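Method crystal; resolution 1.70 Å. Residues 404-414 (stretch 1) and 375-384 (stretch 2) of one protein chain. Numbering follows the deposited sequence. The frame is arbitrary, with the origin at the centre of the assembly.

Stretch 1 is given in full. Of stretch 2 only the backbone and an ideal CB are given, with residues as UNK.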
# COMPACT_ATOMS: atom_id res chain seq x y z
N TYR A 404 -26.22 17.03 -27.90
CA TYR A 404 -25.14 17.08 -26.92
C TYR A 404 -24.39 15.77 -26.81
O TYR A 404 -24.99 14.69 -26.77
CB TYR A 404 -25.68 17.43 -25.54
CG TYR A 404 -26.40 18.73 -25.44
CD1 TYR A 404 -27.75 18.81 -25.74
CD2 TYR A 404 -25.74 19.91 -25.04
CE1 TYR A 404 -28.43 20.02 -25.68
CE2 TYR A 404 -26.43 21.11 -24.92
CZ TYR A 404 -27.76 21.14 -25.28
OH TYR A 404 -28.40 22.38 -25.19
N LYS A 405 -23.07 15.84 -26.82
CA LYS A 405 -22.25 14.67 -26.55
C LYS A 405 -22.43 14.26 -25.11
O LYS A 405 -22.60 15.15 -24.29
CB LYS A 405 -20.82 14.96 -26.78
CG LYS A 405 -20.51 15.32 -28.21
CD LYS A 405 -19.06 15.49 -28.53
CE LYS A 405 -18.40 16.69 -27.86
NZ LYS A 405 -19.13 17.94 -28.27
N THR A 406 -22.48 12.95 -24.87
CA THR A 406 -22.87 12.44 -23.55
C THR A 406 -21.96 11.30 -23.08
O THR A 406 -21.51 10.54 -23.88
CB THR A 406 -24.34 11.99 -23.59
OG1 THR A 406 -25.17 13.15 -23.92
CG2 THR A 406 -24.85 11.59 -22.29
N VAL A 407 -21.81 11.19 -21.77
CA VAL A 407 -21.13 10.07 -21.12
C VAL A 407 -22.08 9.49 -20.11
O VAL A 407 -22.72 10.24 -19.37
CB VAL A 407 -19.84 10.59 -20.36
CG1 VAL A 407 -19.19 9.47 -19.54
CG2 VAL A 407 -18.82 11.14 -21.33
N LEU A 408 -22.21 8.15 -20.10
CA LEU A 408 -23.11 7.46 -19.21
C LEU A 408 -22.35 7.03 -17.93
O LEU A 408 -21.37 6.27 -17.97
CB LEU A 408 -23.71 6.26 -19.86
CG LEU A 408 -24.79 5.61 -19.01
CD1 LEU A 408 -25.98 6.51 -18.73
CD2 LEU A 408 -25.30 4.24 -19.47
N SER A 409 -22.81 7.52 -16.79
CA SER A 409 -22.46 6.93 -15.47
C SER A 409 -23.61 6.24 -14.73
O SER A 409 -23.32 5.36 -13.89
CB SER A 409 -21.72 7.92 -14.53
OG SER A 409 -20.42 8.12 -15.05
N ASN A 410 -24.85 6.60 -15.01
CA ASN A 410 -25.97 5.87 -14.44
C ASN A 410 -25.81 4.36 -14.72
O ASN A 410 -25.47 4.00 -15.87
CB ASN A 410 -27.31 6.28 -15.11
CG ASN A 410 -28.49 5.63 -14.42
OD1 ASN A 410 -29.08 4.64 -14.93
ND2 ASN A 410 -28.71 6.04 -13.16
N GLY A 411 -25.99 3.54 -13.68
CA GLY A 411 -25.82 2.08 -13.77
C GLY A 411 -24.40 1.59 -13.58
O GLY A 411 -24.14 0.38 -13.61
N PHE A 412 -23.44 2.54 -13.38
CA PHE A 412 -22.04 2.23 -13.08
C PHE A 412 -21.64 2.90 -11.71
O PHE A 412 -20.45 3.22 -11.48
CB PHE A 412 -21.11 2.78 -14.16
CG PHE A 412 -21.31 2.20 -15.56
CD1 PHE A 412 -21.41 0.84 -15.79
CD2 PHE A 412 -21.28 3.03 -16.67
CE1 PHE A 412 -21.44 0.34 -17.09
CE2 PHE A 412 -21.37 2.53 -17.94
CZ PHE A 412 -21.45 1.17 -18.17
N TYR A 413 -22.61 2.92 -10.80
CA TYR A 413 -22.41 3.49 -9.45
C TYR A 413 -21.87 2.39 -8.53
O TYR A 413 -22.57 1.88 -7.66
CB TYR A 413 -23.68 4.14 -8.93
CG TYR A 413 -23.77 5.60 -9.37
CD1 TYR A 413 -23.71 5.93 -10.72
CD2 TYR A 413 -23.83 6.63 -8.45
CE1 TYR A 413 -23.72 7.26 -11.12
CE2 TYR A 413 -23.93 7.97 -8.86
CZ TYR A 413 -23.76 8.25 -10.18
OH TYR A 413 -23.70 9.58 -10.56
N ILE A 414 -20.57 2.09 -8.70
CA ILE A 414 -19.90 0.96 -8.00
C ILE A 414 -19.87 1.18 -6.46
O ILE A 414 -19.79 0.24 -5.70
CB ILE A 414 -18.46 0.77 -8.54
CG1 ILE A 414 -17.70 2.05 -8.69
CG2 ILE A 414 -18.48 0.15 -9.90
CD1 ILE A 414 -16.22 1.88 -8.93
N UNK A 375 -24.96 25.61 -24.28
CA UNK A 375 -24.24 25.35 -25.54
C UNK A 375 -24.19 23.88 -25.90
O UNK A 375 -23.84 23.04 -25.03
CB UNK A 375 -22.81 25.89 -25.45
N UNK A 376 -24.45 23.56 -27.18
CA UNK A 376 -24.33 22.19 -27.62
C UNK A 376 -22.89 21.69 -27.69
O UNK A 376 -22.66 20.49 -27.98
CB UNK A 376 -24.99 22.04 -28.99
N UNK A 377 -21.93 22.57 -27.38
CA UNK A 377 -20.54 22.12 -27.23
C UNK A 377 -20.27 21.56 -25.79
O UNK A 377 -19.20 21.05 -25.57
CB UNK A 377 -19.59 23.28 -27.53
N UNK A 378 -21.19 21.74 -24.87
CA UNK A 378 -21.03 21.13 -23.47
C UNK A 378 -21.25 19.62 -23.54
O UNK A 378 -22.15 19.09 -24.25
CB UNK A 378 -22.02 21.74 -22.47
N UNK A 379 -20.40 18.90 -22.79
CA UNK A 379 -20.63 17.46 -22.60
C UNK A 379 -21.54 17.19 -21.42
O UNK A 379 -21.34 17.77 -20.32
CB UNK A 379 -19.30 16.73 -22.40
N UNK A 380 -22.57 16.35 -21.64
CA UNK A 380 -23.60 16.10 -20.63
C UNK A 380 -23.24 14.77 -19.96
O UNK A 380 -23.06 13.77 -20.67
CB UNK A 380 -25.00 16.06 -21.24
N UNK A 381 -23.19 14.75 -18.63
CA UNK A 381 -22.84 13.56 -17.90
C UNK A 381 -24.12 12.98 -17.30
O UNK A 381 -24.66 13.49 -16.33
CB UNK A 381 -21.80 13.86 -16.82
N UNK A 382 -24.61 11.90 -17.93
CA UNK A 382 -25.85 11.27 -17.56
C UNK A 382 -25.66 10.32 -16.38
O UNK A 382 -24.97 9.29 -16.50
CB UNK A 382 -26.44 10.52 -18.76
N UNK A 383 -26.35 10.61 -15.28
CA UNK A 383 -26.20 9.89 -14.02
C UNK A 383 -27.46 9.48 -13.29
O UNK A 383 -27.41 8.48 -12.48
CB UNK A 383 -25.37 10.75 -13.07
N UNK A 384 -28.59 10.11 -13.61
CA UNK A 384 -29.84 9.82 -12.90
C UNK A 384 -30.62 8.70 -13.51
O UNK A 384 -30.64 8.53 -14.73
CB UNK A 384 -30.72 11.07 -12.85

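Positions 379-382 form a strand parallel to 406-408, and the backbone sets the frame. The amide N of 380 donates to Lys405 O (2.9 Å), the O of 380 accepts from Val407 N (3.1 Å), the N of 382 donates to Val407 O (2.9 Å), and the O of 382 takes both Ser409 N (2.8 Å) and Asn410 N (3.1 Å). Any residue but proline could donate at 380 or 382.

Position 375 opens a type I turn and its CB points away from stretch 1; a short polar group could catch a free amide of the turn. It is Ser375, whose OG accepts from the N of 377 at 3.0 Å.

At 376 the ideal CB lies 4.4 Å from Tyr404 CE2, beside an aromatic face. A long aliphatic chain, or another ring, could cover it. Lys376 does so with its CG methylene: CG sits 4.0 Å from the centroid of the Tyr404 ring, a CH-pi contact over the face, while the end of the chain leads away.

Position 377 also points away, and many polar residues would serve. The nearest charge is Lys405 NZ, 5.4 Å from the ideal CB, which might suggest an acid. The residue is Glu377, yet its carboxylate forms no salt bridge with Lys405; the backbone makes the link, through a water that accepts from Lys405 NZ (2.9 Å) and donates to the main-chain O of Glu377 (2.6 Å), as it could with any residue here.

Position 378 ends the turn, with its CB sideways and 4.9 Å from Tyr404 CD2. Several small or medium residues are plausible; Ala378 offers just a methyl.

At 379 extended backbone angles and a sideways CB, near the aliphatic part of Lys405 and on the side of Val407, favour a beta-branched or other apolar residue. Ile379 places CG2 4.3 Å from Val407 CG2.

The CB of 380 shares a sheet face with Thr406 and lies 4.6 Å from Tyr404 CB. Valine, isoleucine or threonine would suit the strand; Val380 packs CG2 3.8 Å from Tyr404 CB.

Position 381 joins Val407 on the other face. Further along, Ser409 OG offers a polar partner for histidine, glutamine or another long polar side chain. His381 bends its ring that way, and NE2 donates to Ser409 OG at 2.8 Å, with the hydroxyl at the ring edge.

At 382 the ideal CB is 4.0 Å from both Thr406 CG2 and Leu408 CD1, a close setting that suits a small residue such as alanine, serine or threonine. Ser382 fits; its OG is hydrogen-bonded elsewhere in the structure.

The ideal CB of 383 is only 3.2 Å from Tyr413 OH, while the neighbouring Tyr413 ring invites an apolar or aromatic partner. Trp383 brings CE3 4.0 Å from Tyr413 CZ; its backbone O accepts from Asn410 ND2 at 2.8 Å.

Position 384 turns away, its CB 5.4 Å from Asn410 ND2, leaving the choice open; it is Arg384.

Stretch 2 375-384: SKEAIVHSWR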
# COMPACT_ATOMS: atom_id res chain seq x y z
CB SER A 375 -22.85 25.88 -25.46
OG SER A 375 -22.12 25.50 -26.60
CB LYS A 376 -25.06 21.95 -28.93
CG LYS A 376 -26.55 22.00 -28.75
CD LYS A 376 -27.26 21.56 -30.04
CE LYS A 376 -27.18 22.68 -31.07
NZ LYS A 376 -28.02 23.82 -30.57
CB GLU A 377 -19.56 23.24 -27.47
CG GLU A 377 -19.72 23.81 -28.91
CD GLU A 377 -18.80 24.99 -29.15
OE1 GLU A 377 -19.24 26.08 -29.61
OE2 GLU A 377 -17.61 24.81 -28.87
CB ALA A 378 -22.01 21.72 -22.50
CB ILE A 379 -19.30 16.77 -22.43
CG1 ILE A 379 -18.47 17.06 -23.66
CG2 ILE A 379 -19.49 15.28 -22.25
CD1 ILE A 379 -17.10 16.58 -23.61
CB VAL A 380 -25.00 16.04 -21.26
CG1 VAL A 380 -26.09 15.55 -20.27
CG2 VAL A 380 -25.36 17.43 -21.71
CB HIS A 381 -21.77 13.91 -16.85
CG HIS A 381 -21.00 12.74 -16.36
ND1 HIS A 381 -19.86 12.91 -15.63
CD2 HIS A 381 -21.20 11.40 -16.49
CE1 HIS A 381 -19.35 11.72 -15.33
NE2 HIS A 381 -20.15 10.78 -15.81
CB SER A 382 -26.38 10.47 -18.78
OG SER A 382 -27.59 9.79 -18.48
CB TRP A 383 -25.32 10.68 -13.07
CG TRP A 383 -25.99 11.83 -12.39
CD1 TRP A 383 -26.08 13.08 -12.84
CD2 TRP A 383 -26.58 11.83 -11.07
NE1 TRP A 383 -26.70 13.91 -11.92
CE2 TRP A 383 -27.02 13.17 -10.81
CE3 TRP A 383 -26.82 10.85 -10.10
CZ2 TRP A 383 -27.66 13.52 -9.64
CZ3 TRP A 383 -27.42 11.22 -8.92
CH2 TRP A 383 -27.89 12.54 -8.72
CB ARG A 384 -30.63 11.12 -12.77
CG ARG A 384 -29.88 12.18 -12.02
CD ARG A 384 -30.58 13.50 -12.03
NE ARG A 384 -31.79 13.37 -11.33
CZ ARG A 384 -32.83 14.09 -11.67
NH1 ARG A 384 -32.74 14.91 -12.74
NH2 ARG A 384 -33.95 13.96 -10.98
O HOH W 1 -21.59 18.36 -26.78
O HOH W 2 -17.46 20.09 -27.32
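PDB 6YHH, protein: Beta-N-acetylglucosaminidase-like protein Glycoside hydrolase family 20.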